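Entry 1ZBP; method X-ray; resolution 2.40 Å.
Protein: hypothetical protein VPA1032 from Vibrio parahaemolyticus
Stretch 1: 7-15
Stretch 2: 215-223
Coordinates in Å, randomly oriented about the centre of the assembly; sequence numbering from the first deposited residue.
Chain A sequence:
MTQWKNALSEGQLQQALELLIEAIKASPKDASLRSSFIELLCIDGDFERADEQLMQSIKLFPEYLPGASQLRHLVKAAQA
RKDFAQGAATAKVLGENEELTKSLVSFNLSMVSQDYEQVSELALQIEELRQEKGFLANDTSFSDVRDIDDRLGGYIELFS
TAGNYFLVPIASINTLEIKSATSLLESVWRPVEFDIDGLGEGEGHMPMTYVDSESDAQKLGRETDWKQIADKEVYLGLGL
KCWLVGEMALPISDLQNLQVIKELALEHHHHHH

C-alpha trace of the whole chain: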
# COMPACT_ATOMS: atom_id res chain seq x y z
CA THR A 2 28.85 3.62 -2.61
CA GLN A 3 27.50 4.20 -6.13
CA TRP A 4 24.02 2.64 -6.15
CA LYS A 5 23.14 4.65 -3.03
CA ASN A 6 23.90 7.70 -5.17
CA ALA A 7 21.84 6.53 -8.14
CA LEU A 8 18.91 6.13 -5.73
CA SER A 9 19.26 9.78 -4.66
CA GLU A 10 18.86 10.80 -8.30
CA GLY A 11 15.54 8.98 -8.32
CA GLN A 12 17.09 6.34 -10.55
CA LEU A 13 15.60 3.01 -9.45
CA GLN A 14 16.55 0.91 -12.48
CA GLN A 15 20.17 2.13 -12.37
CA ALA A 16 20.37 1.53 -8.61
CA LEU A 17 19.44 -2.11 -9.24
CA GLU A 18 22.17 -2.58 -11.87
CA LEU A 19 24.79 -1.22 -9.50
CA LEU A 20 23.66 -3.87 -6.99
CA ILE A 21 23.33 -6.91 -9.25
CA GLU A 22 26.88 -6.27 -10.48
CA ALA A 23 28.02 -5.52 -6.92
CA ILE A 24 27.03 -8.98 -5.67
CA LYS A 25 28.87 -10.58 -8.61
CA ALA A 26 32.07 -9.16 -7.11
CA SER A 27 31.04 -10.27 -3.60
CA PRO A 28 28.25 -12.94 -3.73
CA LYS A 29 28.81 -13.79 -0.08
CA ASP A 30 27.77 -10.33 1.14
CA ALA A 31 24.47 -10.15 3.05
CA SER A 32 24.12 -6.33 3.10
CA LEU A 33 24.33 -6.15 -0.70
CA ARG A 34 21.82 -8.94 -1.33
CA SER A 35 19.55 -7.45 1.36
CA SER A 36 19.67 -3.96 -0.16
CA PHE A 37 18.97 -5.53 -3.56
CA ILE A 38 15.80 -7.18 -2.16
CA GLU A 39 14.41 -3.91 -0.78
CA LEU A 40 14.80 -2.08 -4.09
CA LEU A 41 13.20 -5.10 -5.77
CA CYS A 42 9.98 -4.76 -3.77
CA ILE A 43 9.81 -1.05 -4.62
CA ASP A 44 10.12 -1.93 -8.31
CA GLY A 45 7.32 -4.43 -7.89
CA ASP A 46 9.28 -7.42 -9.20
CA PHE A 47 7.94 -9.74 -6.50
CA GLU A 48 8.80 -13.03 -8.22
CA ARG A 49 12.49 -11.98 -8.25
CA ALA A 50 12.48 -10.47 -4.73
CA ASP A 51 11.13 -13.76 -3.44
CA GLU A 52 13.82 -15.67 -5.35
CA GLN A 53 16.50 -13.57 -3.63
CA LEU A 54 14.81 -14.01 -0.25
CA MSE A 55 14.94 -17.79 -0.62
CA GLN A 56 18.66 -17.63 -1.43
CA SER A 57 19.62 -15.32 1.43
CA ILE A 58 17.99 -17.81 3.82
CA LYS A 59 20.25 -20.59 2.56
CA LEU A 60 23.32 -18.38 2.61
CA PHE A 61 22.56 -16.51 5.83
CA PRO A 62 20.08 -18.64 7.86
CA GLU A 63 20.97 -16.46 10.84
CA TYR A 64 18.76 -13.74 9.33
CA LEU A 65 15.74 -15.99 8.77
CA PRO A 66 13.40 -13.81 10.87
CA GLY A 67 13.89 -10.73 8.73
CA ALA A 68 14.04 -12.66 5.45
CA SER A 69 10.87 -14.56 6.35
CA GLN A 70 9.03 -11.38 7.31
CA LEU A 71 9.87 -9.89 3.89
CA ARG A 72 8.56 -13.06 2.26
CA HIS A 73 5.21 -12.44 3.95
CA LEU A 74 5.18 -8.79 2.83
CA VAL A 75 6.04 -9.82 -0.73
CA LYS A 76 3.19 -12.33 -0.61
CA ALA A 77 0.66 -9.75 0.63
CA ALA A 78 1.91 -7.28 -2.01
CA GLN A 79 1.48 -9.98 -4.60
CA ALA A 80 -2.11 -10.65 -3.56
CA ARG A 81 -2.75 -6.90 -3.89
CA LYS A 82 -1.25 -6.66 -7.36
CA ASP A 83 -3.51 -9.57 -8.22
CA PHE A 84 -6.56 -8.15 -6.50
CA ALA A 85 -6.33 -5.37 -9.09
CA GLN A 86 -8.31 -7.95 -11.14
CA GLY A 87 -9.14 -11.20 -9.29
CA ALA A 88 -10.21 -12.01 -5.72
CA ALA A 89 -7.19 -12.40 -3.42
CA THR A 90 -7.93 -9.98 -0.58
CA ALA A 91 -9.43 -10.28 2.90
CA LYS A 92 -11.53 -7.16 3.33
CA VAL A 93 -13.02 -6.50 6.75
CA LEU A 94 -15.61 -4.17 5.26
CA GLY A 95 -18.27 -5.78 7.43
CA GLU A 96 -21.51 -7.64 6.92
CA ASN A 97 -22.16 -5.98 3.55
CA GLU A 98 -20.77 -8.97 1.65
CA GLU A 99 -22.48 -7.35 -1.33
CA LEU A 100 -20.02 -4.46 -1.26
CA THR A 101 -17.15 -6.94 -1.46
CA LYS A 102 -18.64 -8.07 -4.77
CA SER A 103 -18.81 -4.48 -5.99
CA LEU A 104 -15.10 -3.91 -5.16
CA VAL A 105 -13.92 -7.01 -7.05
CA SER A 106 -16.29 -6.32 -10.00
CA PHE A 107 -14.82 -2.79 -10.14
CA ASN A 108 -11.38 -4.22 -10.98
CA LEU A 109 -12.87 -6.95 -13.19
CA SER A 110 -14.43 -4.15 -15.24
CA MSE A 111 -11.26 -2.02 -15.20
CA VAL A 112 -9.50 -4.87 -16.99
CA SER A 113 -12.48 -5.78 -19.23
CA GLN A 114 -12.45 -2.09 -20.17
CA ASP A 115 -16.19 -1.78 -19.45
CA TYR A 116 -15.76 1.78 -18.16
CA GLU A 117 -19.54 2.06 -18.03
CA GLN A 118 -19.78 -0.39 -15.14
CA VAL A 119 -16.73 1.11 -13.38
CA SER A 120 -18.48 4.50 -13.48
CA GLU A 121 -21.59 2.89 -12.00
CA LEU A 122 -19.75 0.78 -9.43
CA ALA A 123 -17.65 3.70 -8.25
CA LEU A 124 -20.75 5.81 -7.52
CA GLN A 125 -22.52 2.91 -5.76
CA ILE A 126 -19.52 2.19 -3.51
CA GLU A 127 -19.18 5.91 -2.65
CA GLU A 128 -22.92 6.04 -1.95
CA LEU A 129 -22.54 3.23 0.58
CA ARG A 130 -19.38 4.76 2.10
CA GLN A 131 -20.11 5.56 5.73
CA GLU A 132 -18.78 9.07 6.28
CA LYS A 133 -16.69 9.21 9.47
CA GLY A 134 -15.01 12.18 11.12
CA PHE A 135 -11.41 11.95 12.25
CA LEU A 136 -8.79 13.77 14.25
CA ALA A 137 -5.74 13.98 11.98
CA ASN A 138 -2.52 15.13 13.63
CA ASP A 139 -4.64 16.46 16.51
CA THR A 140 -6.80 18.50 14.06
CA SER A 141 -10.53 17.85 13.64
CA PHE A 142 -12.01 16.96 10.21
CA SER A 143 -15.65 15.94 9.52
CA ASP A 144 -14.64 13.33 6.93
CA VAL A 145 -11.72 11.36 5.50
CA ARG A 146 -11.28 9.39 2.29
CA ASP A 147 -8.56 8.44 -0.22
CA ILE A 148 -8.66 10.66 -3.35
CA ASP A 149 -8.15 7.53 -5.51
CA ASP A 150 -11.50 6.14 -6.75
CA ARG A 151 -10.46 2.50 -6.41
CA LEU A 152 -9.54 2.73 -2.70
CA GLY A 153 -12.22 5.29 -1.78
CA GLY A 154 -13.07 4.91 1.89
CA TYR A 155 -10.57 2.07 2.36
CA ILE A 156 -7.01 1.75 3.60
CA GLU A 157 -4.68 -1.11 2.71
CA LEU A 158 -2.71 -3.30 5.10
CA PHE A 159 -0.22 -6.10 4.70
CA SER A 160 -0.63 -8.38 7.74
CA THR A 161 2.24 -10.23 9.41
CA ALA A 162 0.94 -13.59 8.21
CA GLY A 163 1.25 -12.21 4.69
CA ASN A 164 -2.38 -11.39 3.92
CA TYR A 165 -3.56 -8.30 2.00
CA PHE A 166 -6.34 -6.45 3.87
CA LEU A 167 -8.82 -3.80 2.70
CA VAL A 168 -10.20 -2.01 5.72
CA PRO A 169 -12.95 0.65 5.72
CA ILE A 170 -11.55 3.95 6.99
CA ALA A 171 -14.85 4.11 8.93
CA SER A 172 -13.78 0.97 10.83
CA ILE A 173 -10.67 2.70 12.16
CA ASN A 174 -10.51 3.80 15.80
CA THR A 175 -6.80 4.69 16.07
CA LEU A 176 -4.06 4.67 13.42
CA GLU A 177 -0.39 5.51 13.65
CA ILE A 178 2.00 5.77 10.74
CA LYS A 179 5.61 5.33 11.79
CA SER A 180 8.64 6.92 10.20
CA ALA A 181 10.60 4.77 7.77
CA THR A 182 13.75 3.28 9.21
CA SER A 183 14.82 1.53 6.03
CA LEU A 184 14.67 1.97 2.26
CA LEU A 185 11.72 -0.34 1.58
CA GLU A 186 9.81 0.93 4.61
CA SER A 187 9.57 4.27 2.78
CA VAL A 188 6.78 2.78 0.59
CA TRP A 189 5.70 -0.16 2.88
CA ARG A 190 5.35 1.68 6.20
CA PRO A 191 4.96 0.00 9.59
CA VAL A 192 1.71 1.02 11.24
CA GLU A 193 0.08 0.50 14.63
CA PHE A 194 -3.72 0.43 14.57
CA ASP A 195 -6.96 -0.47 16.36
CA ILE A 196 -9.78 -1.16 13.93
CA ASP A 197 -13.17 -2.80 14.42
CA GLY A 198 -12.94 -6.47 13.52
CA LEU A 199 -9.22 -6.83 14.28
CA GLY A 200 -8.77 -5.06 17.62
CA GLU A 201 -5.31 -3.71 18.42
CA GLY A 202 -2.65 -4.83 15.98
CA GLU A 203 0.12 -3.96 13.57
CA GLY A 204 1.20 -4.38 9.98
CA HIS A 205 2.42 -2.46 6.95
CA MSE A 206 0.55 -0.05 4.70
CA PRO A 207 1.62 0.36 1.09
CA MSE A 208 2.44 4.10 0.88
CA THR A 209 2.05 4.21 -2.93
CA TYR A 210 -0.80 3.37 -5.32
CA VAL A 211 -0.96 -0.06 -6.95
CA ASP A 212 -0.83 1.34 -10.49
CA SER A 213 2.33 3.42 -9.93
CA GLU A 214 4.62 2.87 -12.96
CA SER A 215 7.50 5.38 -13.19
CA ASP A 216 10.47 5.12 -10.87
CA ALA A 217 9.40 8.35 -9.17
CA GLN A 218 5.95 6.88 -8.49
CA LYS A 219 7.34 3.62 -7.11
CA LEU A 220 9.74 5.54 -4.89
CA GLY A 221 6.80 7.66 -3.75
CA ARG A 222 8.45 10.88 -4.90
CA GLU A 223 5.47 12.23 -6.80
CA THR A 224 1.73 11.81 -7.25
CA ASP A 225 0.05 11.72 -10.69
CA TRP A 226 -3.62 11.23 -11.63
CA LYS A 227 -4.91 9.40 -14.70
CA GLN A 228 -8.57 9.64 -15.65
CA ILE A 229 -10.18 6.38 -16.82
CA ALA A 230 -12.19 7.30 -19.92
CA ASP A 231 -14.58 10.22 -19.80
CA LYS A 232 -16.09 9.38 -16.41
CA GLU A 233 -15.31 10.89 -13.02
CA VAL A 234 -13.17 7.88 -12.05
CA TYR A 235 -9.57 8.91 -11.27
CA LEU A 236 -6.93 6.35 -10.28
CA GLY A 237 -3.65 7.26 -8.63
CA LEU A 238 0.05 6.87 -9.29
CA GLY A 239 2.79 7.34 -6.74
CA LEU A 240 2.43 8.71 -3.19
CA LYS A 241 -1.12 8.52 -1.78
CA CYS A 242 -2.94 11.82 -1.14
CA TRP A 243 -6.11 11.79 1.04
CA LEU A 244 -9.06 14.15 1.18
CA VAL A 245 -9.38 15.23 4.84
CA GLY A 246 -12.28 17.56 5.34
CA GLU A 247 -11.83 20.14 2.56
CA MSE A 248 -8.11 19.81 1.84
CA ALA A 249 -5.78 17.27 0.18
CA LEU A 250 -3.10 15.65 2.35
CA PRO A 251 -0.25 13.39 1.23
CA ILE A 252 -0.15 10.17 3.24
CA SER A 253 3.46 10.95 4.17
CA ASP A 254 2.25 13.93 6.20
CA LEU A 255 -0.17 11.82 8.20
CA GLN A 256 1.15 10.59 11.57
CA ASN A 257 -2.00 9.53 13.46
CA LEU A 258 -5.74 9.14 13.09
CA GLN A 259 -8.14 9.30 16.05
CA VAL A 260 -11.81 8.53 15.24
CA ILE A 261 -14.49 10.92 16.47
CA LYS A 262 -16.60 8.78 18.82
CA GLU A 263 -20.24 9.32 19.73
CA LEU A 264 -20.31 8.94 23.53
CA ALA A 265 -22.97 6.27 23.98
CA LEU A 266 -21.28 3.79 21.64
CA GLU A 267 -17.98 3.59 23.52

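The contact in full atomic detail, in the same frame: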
# COMPACT_ATOMS: atom_id res chain seq x y z
N ALA A 7 22.76 6.60 -7.02
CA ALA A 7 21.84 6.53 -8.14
C ALA A 7 20.41 6.58 -7.60
O ALA A 7 19.50 7.02 -8.30
CB ALA A 7 22.06 5.24 -8.92
N LEU A 8 20.23 6.13 -6.36
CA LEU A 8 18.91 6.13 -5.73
C LEU A 8 18.52 7.54 -5.30
O LEU A 8 17.34 7.86 -5.18
CB LEU A 8 18.90 5.19 -4.51
CG LEU A 8 17.54 4.83 -3.90
CD1 LEU A 8 16.73 4.04 -4.91
CD2 LEU A 8 17.74 4.01 -2.62
N SER A 9 19.52 8.39 -5.05
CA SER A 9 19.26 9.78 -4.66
C SER A 9 18.79 10.57 -5.89
O SER A 9 18.06 11.55 -5.77
CB SER A 9 20.52 10.44 -4.09
OG SER A 9 20.85 9.92 -2.81
N GLU A 10 19.23 10.13 -7.06
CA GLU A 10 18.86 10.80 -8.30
C GLU A 10 17.56 10.23 -8.83
O GLU A 10 17.24 10.37 -10.01
CB GLU A 10 19.96 10.62 -9.35
CG GLU A 10 21.31 11.22 -8.97
CD GLU A 10 21.20 12.65 -8.44
OE1 GLU A 10 20.93 12.81 -7.22
OE2 GLU A 10 21.36 13.60 -9.23
N GLY A 11 16.81 9.57 -7.94
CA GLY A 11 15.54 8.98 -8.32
C GLY A 11 15.67 7.93 -9.40
O GLY A 11 14.71 7.64 -10.11
N GLN A 12 16.87 7.36 -9.54
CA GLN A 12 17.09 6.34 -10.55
C GLN A 12 17.01 4.94 -9.93
O GLN A 12 17.99 4.43 -9.39
CB GLN A 12 18.46 6.54 -11.21
CG GLN A 12 18.45 6.32 -12.71
CD GLN A 12 17.73 7.44 -13.45
OE1 GLN A 12 17.41 7.31 -14.64
NE2 GLN A 12 17.48 8.55 -12.76
N LEU A 13 15.83 4.33 -10.02
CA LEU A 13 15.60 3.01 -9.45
C LEU A 13 16.22 1.91 -10.30
O LEU A 13 16.92 1.05 -9.77
CB LEU A 13 14.09 2.75 -9.31
CG LEU A 13 13.70 1.52 -8.47
CD1 LEU A 13 14.19 1.69 -7.04
CD2 LEU A 13 12.19 1.33 -8.49
N GLN A 14 15.99 1.93 -11.61
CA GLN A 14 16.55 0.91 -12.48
C GLN A 14 18.08 0.87 -12.37
O GLN A 14 18.66 -0.20 -12.20
CB GLN A 14 16.13 1.15 -13.93
CG GLN A 14 14.63 1.15 -14.14
CD GLN A 14 13.96 -0.05 -13.49
OE1 GLN A 14 13.81 -0.10 -12.27
NE2 GLN A 14 13.55 -1.02 -14.31
N GLN A 15 18.71 2.04 -12.47
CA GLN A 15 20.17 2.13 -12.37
C GLN A 15 20.68 1.61 -11.03
O GLN A 15 21.68 0.90 -10.98
CB GLN A 15 20.63 3.59 -12.57
CG GLN A 15 22.09 3.86 -12.18
CD GLN A 15 22.53 5.30 -12.42
OE1 GLN A 15 21.82 6.25 -12.07
NE2 GLN A 15 23.72 5.47 -13.00
N SER A 215 6.18 4.77 -13.06
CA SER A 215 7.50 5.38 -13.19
C SER A 215 8.31 5.09 -11.95
O SER A 215 7.77 4.64 -10.94
CB SER A 215 7.39 6.89 -13.38
OG SER A 215 6.93 7.52 -12.20
N ASP A 216 9.61 5.35 -12.01
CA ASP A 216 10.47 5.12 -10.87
C ASP A 216 10.21 6.14 -9.77
O ASP A 216 10.46 5.88 -8.59
CB ASP A 216 11.94 5.12 -11.28
CG ASP A 216 12.32 3.88 -12.10
OD1 ASP A 216 11.86 2.76 -11.74
OD2 ASP A 216 13.09 4.01 -13.07
N ALA A 217 9.70 7.31 -10.15
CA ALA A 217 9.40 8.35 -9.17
C ALA A 217 8.12 7.97 -8.42
O ALA A 217 7.97 8.28 -7.25
CB ALA A 217 9.22 9.71 -9.87
N GLN A 218 7.20 7.31 -9.11
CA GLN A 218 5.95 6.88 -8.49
C GLN A 218 6.20 5.71 -7.52
O GLN A 218 5.69 5.69 -6.40
CB GLN A 218 4.95 6.49 -9.59
CG GLN A 218 4.40 7.70 -10.33
CD GLN A 218 4.01 7.42 -11.78
OE1 GLN A 218 3.82 6.27 -12.18
NE2 GLN A 218 3.87 8.48 -12.56
N LYS A 219 7.02 4.75 -7.95
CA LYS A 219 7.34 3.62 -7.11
C LYS A 219 8.08 4.07 -5.87
O LYS A 219 7.83 3.56 -4.78
CB LYS A 219 8.18 2.62 -7.90
CG LYS A 219 7.41 1.95 -9.02
CD LYS A 219 8.27 0.94 -9.74
CE LYS A 219 7.53 0.36 -10.93
NZ LYS A 219 8.43 -0.52 -11.74
N LEU A 220 8.98 5.03 -6.02
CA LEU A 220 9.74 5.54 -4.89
C LEU A 220 8.88 6.45 -4.00
O LEU A 220 9.28 6.81 -2.89
CB LEU A 220 10.97 6.31 -5.38
CG LEU A 220 12.16 5.49 -5.88
CD1 LEU A 220 13.10 6.41 -6.66
CD2 LEU A 220 12.91 4.85 -4.71
N GLY A 221 7.70 6.79 -4.50
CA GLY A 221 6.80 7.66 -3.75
C GLY A 221 7.27 9.10 -3.74
O GLY A 221 7.01 9.82 -2.79
N ARG A 222 7.94 9.52 -4.81
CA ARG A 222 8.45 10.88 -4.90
C ARG A 222 7.60 11.81 -5.75
O ARG A 222 8.05 12.89 -6.14
CB ARG A 222 9.91 10.86 -5.39
CG ARG A 222 10.88 10.35 -4.32
CD ARG A 222 12.26 10.04 -4.87
NE ARG A 222 13.19 9.67 -3.81
CZ ARG A 222 14.39 9.13 -4.03
NH1 ARG A 222 14.81 8.91 -5.27
NH2 ARG A 222 15.18 8.83 -3.01
N GLU A 223 6.38 11.39 -6.05
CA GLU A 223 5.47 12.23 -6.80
C GLU A 223 4.12 11.53 -6.90
O GLU A 223 4.02 10.31 -6.73
CB GLU A 223 6.02 12.56 -8.20
CG GLU A 223 5.87 11.47 -9.25
CD GLU A 223 6.12 11.99 -10.67
OE1 GLU A 223 7.22 12.54 -10.92
OE2 GLU A 223 5.21 11.85 -11.53

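How does stretch 2 begin, and what does its first turn bring to the contact? Ser-215 caps the helix that follows, its OG accepting a hydrogen bond from Gln-218 N at 3.1 Å, and Gln-218 OE1 returns the favour by accepting from Ser-215 N at 2.9 Å. The backbones come close just beyond this cap, with the CA atoms of Asp-216 and Leu-13 5.7 Å apart. Asp-216 points toward stretch 1 and lies against the start of its helix: OD1 is 3.3 Å from Leu-13 CB, and OD2 is 3.4 Å from Gln-14 CG. These are packing contacts between carboxylate oxygens and aliphatic carbons.

Which side chains form the apolar part of the contact? One helical turn after Asp-216, Lys-219 offers its aliphatic stem, with CD 4.1 Å from Leu-13 CD2, while its NZ is hydrogen-bonded elsewhere in the structure. Leu-220 comes next and joins two leucines of stretch 1: its CD2 is 3.9 Å from Leu-8 CD1 and 4.1 Å from Leu-13 CD1. Leu-220 CD1 rests 3.9 Å from Gly-11 CA, so the backbone of the turn itself is part of the packing.

How is Arg-222 placed to bond to stretch 1? Gly-221, with positive phi, is the first residue to leave helical phi/psi and forms a Schellman motif, in which Arg-222 N bonds back to Ala-217 O at 2.7 Å. The extended side chain of Arg-222 reaches the type I turn from Leu-8 to Gly-11, where Arg-222 NH1 donates to Leu-8 O at 2.7 Å and Arg-222 NH2 adds a weak bond to Leu-8 O at 3.2 Å. The cationic group thus meets a backbone carbonyl near its own plane. Arg-222 NH1 also lies 3.1 Å from Gly-11 CA, a close approach at the guanidinium edge.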